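Local coordinates for thiosulfate sulfurtransferase YnjE (Escherichia coli, PDB 2WLR), which catalyses the transfer of sulfur from thiosulfate to cyanide, giving thiocyanate and sulfite, through a cysteine persulfide intermediate, at residues A[8-11]-A[12-16]; A[48-52]-A[53-57]; A[278-281]-A[282-285]. All coordinates share one frame; numbering follows the deposited sequence.

Contact 1 (A[8-11]-A[12-16])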
loop_
_atom_site.group_PDB
_atom_site.type_symbol
_atom_site.label_atom_id
_atom_site.label_comp_id
_atom_site.label_asym_id
_atom_site.label_seq_id
_atom_site.Cartn_x
_atom_site.Cartn_y
_atom_site.Cartn_z
ATOM N N LYS A 8 -2.263 -19.669 30.274
ATOM C CA LYS A 8 -1.974 -18.668 31.307
ATOM C C LYS A 8 -1.484 -17.337 30.669
ATOM O O LYS A 8 -0.684 -17.367 29.722
ATOM C CB LYS A 8 -0.998 -19.206 32.371
ATOM C CG LYS A 8 0.466 -19.174 32.012
ATOM C CD LYS A 8 1.369 -19.170 33.258
ATOM C CE LYS A 8 2.564 -18.231 33.043
ATOM N NZ LYS A 8 2.199 -16.770 33.157
ATOM N N PRO A 9 -1.983 -16.187 31.162
ATOM C CA PRO A 9 -1.573 -14.897 30.571
ATOM C C PRO A 9 -0.068 -14.656 30.667
ATOM O O PRO A 9 0.582 -15.137 31.597
ATOM C CB PRO A 9 -2.312 -13.853 31.409
ATOM C CG PRO A 9 -3.372 -14.609 32.180
ATOM C CD PRO A 9 -2.932 -16.015 32.276
ATOM N N LEU A 10 0.475 -13.946 29.685
ATOM C CA LEU A 10 1.908 -13.677 29.609
ATOM C C LEU A 10 2.129 -12.195 29.416
ATOM O O LEU A 10 1.388 -11.560 28.650
ATOM C CB LEU A 10 2.521 -14.414 28.407
ATOM C CG LEU A 10 2.616 -15.947 28.442
ATOM C CD1 LEU A 10 2.912 -16.481 27.051
ATOM C CD2 LEU A 10 3.658 -16.430 29.431
ATOM N N THR A 11 3.116 -11.621 30.103
ATOM C CA THR A 11 3.560 -10.272 29.776
ATOM C C THR A 11 4.460 -10.354 28.561
ATOM O O THR A 11 4.911 -11.452 28.177
ATOM C CB THR A 11 4.345 -9.643 30.911
ATOM O OG1 THR A 11 5.537 -10.428 31.135
ATOM C CG2 THR A 11 3.486 -9.549 32.160
ATOM N N LEU A 12 4.740 -9.213 27.939
ATOM C CA LEU A 12 5.632 -9.193 26.810
ATOM C C LEU A 12 6.997 -9.763 27.190
ATOM O O LEU A 12 7.584 -10.493 26.424
ATOM C CB LEU A 12 5.789 -7.793 26.213
ATOM C CG LEU A 12 6.555 -7.702 24.882
ATOM C CD1 LEU A 12 5.827 -8.465 23.791
ATOM C CD2 LEU A 12 6.804 -6.243 24.498
ATOM N N ASP A 13 7.533 -9.384 28.346
ATOM C CA ASP A 13 8.852 -9.907 28.739
ATOM C C ASP A 13 8.826 -11.419 28.876
ATOM O O ASP A 13 9.777 -12.097 28.483
ATOM C CB ASP A 13 9.342 -9.313 30.057
ATOM C CG ASP A 13 10.727 -9.817 30.429
ATOM O OD1 ASP A 13 11.708 -9.371 29.787
ATOM O OD2 ASP A 13 10.837 -10.681 31.338
ATOM N N GLN A 14 7.773 -11.951 29.482
ATOM C CA GLN A 14 7.609 -13.392 29.600
ATOM C C GLN A 14 7.518 -14.063 28.243
ATOM O O GLN A 14 8.147 -15.094 27.976
ATOM C CB GLN A 14 6.390 -13.726 30.435
ATOM C CG GLN A 14 6.568 -13.414 31.894
ATOM C CD GLN A 14 5.298 -13.674 32.679
ATOM O OE1 GLN A 14 4.212 -13.243 32.297
ATOM N NE2 GLN A 14 5.421 -14.404 33.790
ATOM N N LEU A 15 6.724 -13.467 27.373
ATOM C CA LEU A 15 6.587 -13.980 26.030
ATOM C C LEU A 15 7.930 -14.061 25.308
ATOM O O LEU A 15 8.229 -15.056 24.637
ATOM C CB LEU A 15 5.601 -13.091 25.265
ATOM C CG LEU A 15 5.222 -13.571 23.863
ATOM C CD1 LEU A 15 4.386 -14.838 23.870
ATOM C CD2 LEU A 15 4.462 -12.457 23.141
ATOM N N GLN A 16 8.742 -13.008 25.425
ATOM C CA GLN A 16 10.052 -12.974 24.788
ATOM C C GLN A 16 10.994 -14.028 25.361
ATOM O O GLN A 16 11.739 -14.673 24.615
ATOM C CB GLN A 16 10.678 -11.583 24.920
ATOM C CG GLN A 16 10.008 -10.534 24.015
ATOM C CD GLN A 16 10.407 -9.100 24.378
ATOM O OE1 GLN A 16 11.050 -8.868 25.402
ATOM N NE2 GLN A 16 10.028 -8.125 23.527
#
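T11 and Q14 form a capping box at the start of helix 12-17. T11 sits at the N-cap. Its OG1 accepts a hydrogen bond from the backbone N of Q14 at 3.2 Å. OG1 lies between the backbone N and the carbonyl carbon of T11 (chi1 63°), which turns it to the first turn of the helix. The return bond runs from T11 N to Q14 OE1 and is 2.9 Å long. It is almost straight, at 173°. The donor lies in the plane of the Q14 amide, on a lone pair of OE1. Q14 reaches back with CG beside its own backbone N (chi1 -71°) and an extended chain beyond it. CG of Q14 passes 3.2 Å from T11 OG1, where the two side chains cross at a slant.

The first backbone bond of the helix starts at the cap: L15 N donates to T11 O at 2.8 Å.

The apolar contact is made by L10 and L15. L10 CD1 meets L15 CD1 at 3.9 Å, and the two side chains cross at about a right angle. The other methyl of L10, CD2, rests 4.0 Å from CB of Q14. L10 and L15 are both buried.

K8 bends back on its own segment, and its NZ donates to P9 O at 2.8 Å. Outside the segments, L12 N is hydrogen-bonded to OD1 of D108. The backbone of L10 pairs with I105 and S107, beside strand 103-105.

The first turn of a helix has backbone N-H groups with no earlier helical carbonyl to meet. Here T11 OG1 takes the N-H of Q14 and D108 OD1 that of L12. The D108 carboxylate probably also suits the helix dipole. In the box, each residue bonds the backbone N of the other.

Contact 2 (A[48-52]-A[53-57])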
loop_
_atom_site.group_PDB
_atom_site.type_symbol
_atom_site.label_atom_id
_atom_site.label_comp_id
_atom_site.label_asym_id
_atom_site.label_seq_id
_atom_site.Cartn_x
_atom_site.Cartn_y
_atom_site.Cartn_z
ATOM N N ALA A 48 5.134 -8.163 16.735
ATOM C CA ALA A 48 3.781 -8.718 16.684
ATOM C C ALA A 48 3.372 -8.955 15.244
ATOM O O ALA A 48 3.750 -8.233 14.329
ATOM C CB ALA A 48 2.753 -7.772 17.276
ATOM N N LEU A 49 2.557 -9.986 15.107
ATOM C CA LEU A 49 1.844 -10.270 13.867
ATOM C C LEU A 49 0.493 -9.550 13.923
ATOM O O LEU A 49 -0.017 -9.258 15.013
ATOM C CB LEU A 49 1.636 -11.799 13.682
ATOM C CG LEU A 49 2.916 -12.638 13.791
ATOM C CD1 LEU A 49 2.583 -14.111 13.598
ATOM C CD2 LEU A 49 4.000 -12.165 12.810
ATOM N N ASN A 50 -0.106 -9.314 12.763
ATOM C CA ASN A 50 -1.453 -8.746 12.674
ATOM C C ASN A 50 -2.353 -9.827 12.087
ATOM O O ASN A 50 -2.172 -10.269 10.924
ATOM C CB ASN A 50 -1.450 -7.530 11.768
ATOM C CG ASN A 50 -2.753 -6.688 11.833
ATOM O OD1 ASN A 50 -3.542 -6.750 12.834
ATOM N ND2 ASN A 50 -2.964 -5.925 10.817
ATOM N N LEU A 51 -3.354 -10.192 12.859
ATOM C CA LEU A 51 -4.393 -11.100 12.379
ATOM C C LEU A 51 -5.699 -10.505 12.832
ATOM O O LEU A 51 -6.176 -10.785 13.938
ATOM C CB LEU A 51 -4.208 -12.521 12.914
ATOM C CG LEU A 51 -5.150 -13.589 12.347
ATOM C CD1 LEU A 51 -5.077 -13.706 10.826
ATOM C CD2 LEU A 51 -4.885 -14.963 12.985
ATOM N N SER A 52 -6.243 -9.627 12.017
ATOM C CA SER A 52 -7.453 -8.906 12.386
ATOM C C SER A 52 -8.644 -9.839 12.452
ATOM O O SER A 52 -8.908 -10.566 11.478
ATOM C CB SER A 52 -7.708 -7.793 11.418
ATOM O OG SER A 52 -8.813 -7.042 11.830
ATOM N N ALA A 53 -9.414 -9.781 13.531
ATOM C CA ALA A 53 -10.621 -10.617 13.629
ATOM C C ALA A 53 -11.566 -10.332 12.474
ATOM O O ALA A 53 -12.260 -11.216 12.038
ATOM C CB ALA A 53 -11.352 -10.416 14.953
ATOM N N SER A 54 -11.587 -9.094 11.979
ATOM C CA SER A 54 -12.427 -8.706 10.842
ATOM C C SER A 54 -12.063 -9.388 9.532
ATOM O O SER A 54 -12.854 -9.346 8.594
ATOM C CB SER A 54 -12.383 -7.193 10.646
ATOM O OG SER A 54 -11.090 -6.754 10.280
ATOM N N TRP A 55 -10.891 -10.016 9.454
ATOM C CA TRP A 55 -10.534 -10.756 8.252
ATOM C C TRP A 55 -11.007 -12.179 8.226
ATOM O O TRP A 55 -11.009 -12.795 7.161
ATOM C CB TRP A 55 -9.015 -10.854 8.100
ATOM C CG TRP A 55 -8.256 -9.573 8.092
ATOM C CD1 TRP A 55 -8.731 -8.337 7.839
ATOM C CD2 TRP A 55 -6.855 -9.438 8.300
ATOM N NE1 TRP A 55 -7.704 -7.412 7.930
ATOM C CE2 TRP A 55 -6.535 -8.080 8.172
ATOM C CE3 TRP A 55 -5.838 -10.344 8.569
ATOM C CZ2 TRP A 55 -5.226 -7.608 8.400
ATOM C CZ3 TRP A 55 -4.569 -9.886 8.747
ATOM C CH2 TRP A 55 -4.278 -8.528 8.664
ATOM N N LEU A 56 -11.356 -12.726 9.383
ATOM C CA LEU A 56 -11.550 -14.174 9.513
ATOM C C LEU A 56 -12.630 -14.763 8.610
ATOM O O LEU A 56 -12.435 -15.855 8.109
ATOM C CB LEU A 56 -11.819 -14.561 10.960
ATOM C CG LEU A 56 -10.640 -14.329 11.904
ATOM C CD1 LEU A 56 -11.117 -14.504 13.347
ATOM C CD2 LEU A 56 -9.445 -15.236 11.572
ATOM N N ASP A 57 -13.707 -14.011 8.395
ATOM C CA ASP A 57 -14.812 -14.451 7.516
ATOM C C ASP A 57 -14.414 -14.452 6.047
ATOM O O ASP A 57 -15.193 -14.897 5.188
ATOM C CB ASP A 57 -16.076 -13.595 7.749
ATOM C CG ASP A 57 -15.927 -12.145 7.315
ATOM O OD1 ASP A 57 -14.830 -11.702 6.926
ATOM O OD2 ASP A 57 -16.951 -11.409 7.372
HETATM O O HOH W 1 -10.566 -6.728 14.007
#
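CB of S52 lies over one face of the W55 indole, 3.4 Å from the centroid of the five-membered ring. It is 10° off the ring normal, a CH-pi contact. W55 holds CG beside its own backbone N (chi1 -56°), and this turns the ring back along the preceding residues. The six-membered part of the indole extends toward N50 and L51. W55 CZ3 comes 3.3 Å from N50 O, at an oblique angle to the ring. The N50 side chain crosses the indole at about a right angle, with its amide plane turned 64° from the ring plane. L51 adds a methyl, with CD1 4.1 Å from W55 CE3.

The hydroxyl of S52 has partners of its own. It is anti to the backbone N and meets S54 OG at 2.8 Å in a hydrogen bond whose direction is open. A water is also bonded to S52 OG at 2.8 Å, and it accepts from S54 N. Hydroxyl and water thus link S52 to S54 beside the tryptophan. The backbone turn is closed by W55 N, which donates to S52 O at 2.9 Å from above the carbonyl plane.

The segment leads out of strand 49-50, an outermost strand of its parallel sheet. The backbones of L49 and L51 are hydrogen-bonded to strand 21-24, at A22 and D24. L51 packs on helices 61-70 and 85-97, while N50 touches helix 28-32 through S28 and Y31. W55 meets a part of the chain distant in sequence: it touches N335, and its NE1 makes a weak hydrogen bond to D337 OD2.

Contact 3 (A[278-281]-A[282-285])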
loop_
_atom_site.group_PDB
_atom_site.type_symbol
_atom_site.label_atom_id
_atom_site.label_comp_id
_atom_site.label_asym_id
_atom_site.label_seq_id
_atom_site.Cartn_x
_atom_site.Cartn_y
_atom_site.Cartn_z
ATOM N N GLN A 278 18.362 5.799 -16.506
ATOM C CA GLN A 278 18.532 5.774 -15.055
ATOM C C GLN A 278 18.164 4.392 -14.499
ATOM O O GLN A 278 18.869 3.847 -13.648
ATOM C CB GLN A 278 17.666 6.840 -14.389
ATOM C CG GLN A 278 18.110 8.261 -14.654
ATOM C CD GLN A 278 17.087 9.253 -14.163
ATOM O OE1 GLN A 278 15.908 9.166 -14.486
ATOM N NE2 GLN A 278 17.530 10.184 -13.364
ATOM N N ALA A 279 17.077 3.817 -14.998
ATOM C CA ALA A 279 16.661 2.490 -14.561
ATOM C C ALA A 279 17.720 1.442 -14.903
ATOM O O ALA A 279 18.071 0.605 -14.066
ATOM C CB ALA A 279 15.322 2.126 -15.189
ATOM N N ARG A 280 18.207 1.511 -16.138
ATOM C CA ARG A 280 19.275 0.614 -16.617
ATOM C C ARG A 280 20.454 0.671 -15.676
ATOM O O ARG A 280 21.092 -0.348 -15.385
ATOM C CB ARG A 280 19.716 1.026 -18.028
ATOM C CG ARG A 280 20.673 0.032 -18.660
ATOM C CD ARG A 280 21.300 0.581 -19.940
ATOM N NE ARG A 280 20.336 1.152 -20.877
ATOM C CZ ARG A 280 19.580 0.447 -21.719
ATOM N NH1 ARG A 280 19.653 -0.882 -21.751
ATOM N NH2 ARG A 280 18.725 1.080 -22.513
ATOM N N GLY A 281 20.766 1.871 -15.197
ATOM C CA GLY A 281 21.855 2.070 -14.248
ATOM C C GLY A 281 21.732 1.394 -12.892
ATOM O O GLY A 281 22.706 1.329 -12.131
ATOM N N LEU A 282 20.537 0.897 -12.552
ATOM C CA LEU A 282 20.351 0.241 -11.259
ATOM C C LEU A 282 20.640 -1.260 -11.322
ATOM O O LEU A 282 20.720 -1.924 -10.286
ATOM C CB LEU A 282 18.911 0.423 -10.771
ATOM C CG LEU A 282 18.419 1.853 -10.588
ATOM C CD1 LEU A 282 17.004 1.810 -9.986
ATOM C CD2 LEU A 282 19.321 2.638 -9.677
ATOM N N LEU A 283 20.716 -1.792 -12.541
ATOM C CA LEU A 283 20.893 -3.227 -12.756
ATOM C C LEU A 283 22.290 -3.717 -12.384
ATOM O O LEU A 283 23.279 -2.960 -12.419
ATOM C CB LEU A 283 20.592 -3.598 -14.205
ATOM C CG LEU A 283 19.180 -3.254 -14.699
ATOM C CD1 LEU A 283 19.108 -3.388 -16.226
ATOM C CD2 LEU A 283 18.184 -4.159 -14.033
ATOM N N HIS A 284 22.323 -4.989 -11.983
ATOM C CA HIS A 284 23.559 -5.705 -11.647
ATOM C C HIS A 284 24.325 -5.067 -10.512
ATOM O O HIS A 284 25.555 -4.960 -10.555
ATOM C CB HIS A 284 24.398 -5.874 -12.918
ATOM C CG HIS A 284 23.600 -6.405 -14.059
ATOM N ND1 HIS A 284 23.363 -5.677 -15.203
ATOM C CD2 HIS A 284 22.897 -7.554 -14.191
ATOM C CE1 HIS A 284 22.585 -6.378 -16.011
ATOM N NE2 HIS A 284 22.290 -7.519 -15.421
ATOM N N ARG A 285 23.600 -4.662 -9.469
ATOM C CA ARG A 285 24.199 -4.000 -8.316
ATOM C C ARG A 285 23.654 -4.578 -7.031
ATOM O O ARG A 285 22.537 -5.110 -7.003
ATOM C CB ARG A 285 23.891 -2.517 -8.343
ATOM C CG ARG A 285 24.643 -1.757 -9.451
ATOM C CD ARG A 285 24.101 -0.346 -9.673
ATOM N NE ARG A 285 24.319 0.511 -8.516
ATOM C CZ ARG A 285 23.856 1.751 -8.413
ATOM N NH1 ARG A 285 23.172 2.276 -9.418
ATOM N NH2 ARG A 285 24.067 2.462 -7.315
#
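R285 folds back to G281 and bonds to its carbonyl. NH1 of R285 donates to G281 O at 2.9 Å, with an angle of 159° at the hydrogen. The oxygen lies near the guanidinium plane, at its edge. The donor itself stands above the carbonyl plane of G281. A bend at chi3 (66°) turns the arginine tip this way. CD of the same side chain also passes 3.3 Å from G281 O. NE of R285 forms a salt bridge with D287 OD1, so the group is held from G281 before it and D287 after it.

L283 N donates to R280 O at 3.2 Å and closes the turn. One residue earlier L282 N donates to A279 O at 2.9 Å.

The leucine side chains lie along the carbonyl oxygens of residues 278-280: CG of L283 is 3.5 Å from R280 O, and CG of L282 is 3.7 Å from Q278 O. Beyond the segments, L282 packs on strands 288-292 and 360-363, and L283 touches L290 and W396.

R280 to L283 is a type I beta turn. It follows helix 276-280 and leads toward strand 288-292, a helix-to-strand connection in the third rhodanese domain.

The three contacts follow one another along the chain, and none nests in or crosses another. Each joins adjacent residues, so none closes a long loop. Contact 1 marks the entry into helix 12-17 near the N terminus, next to strand 103-105. Contact 2 marks the exit from strand 49-50, at the other edge of that four-stranded sheet; their centres are 20 Å apart. Contact 3 lies much later, where helix 276-280 gives way to the loop before strand 288-292. It belongs to a different rhodanese domain, with its centre 38 Å from that of contact 2 across the middle of the chain. All three lie away from the active-site cysteine, C365.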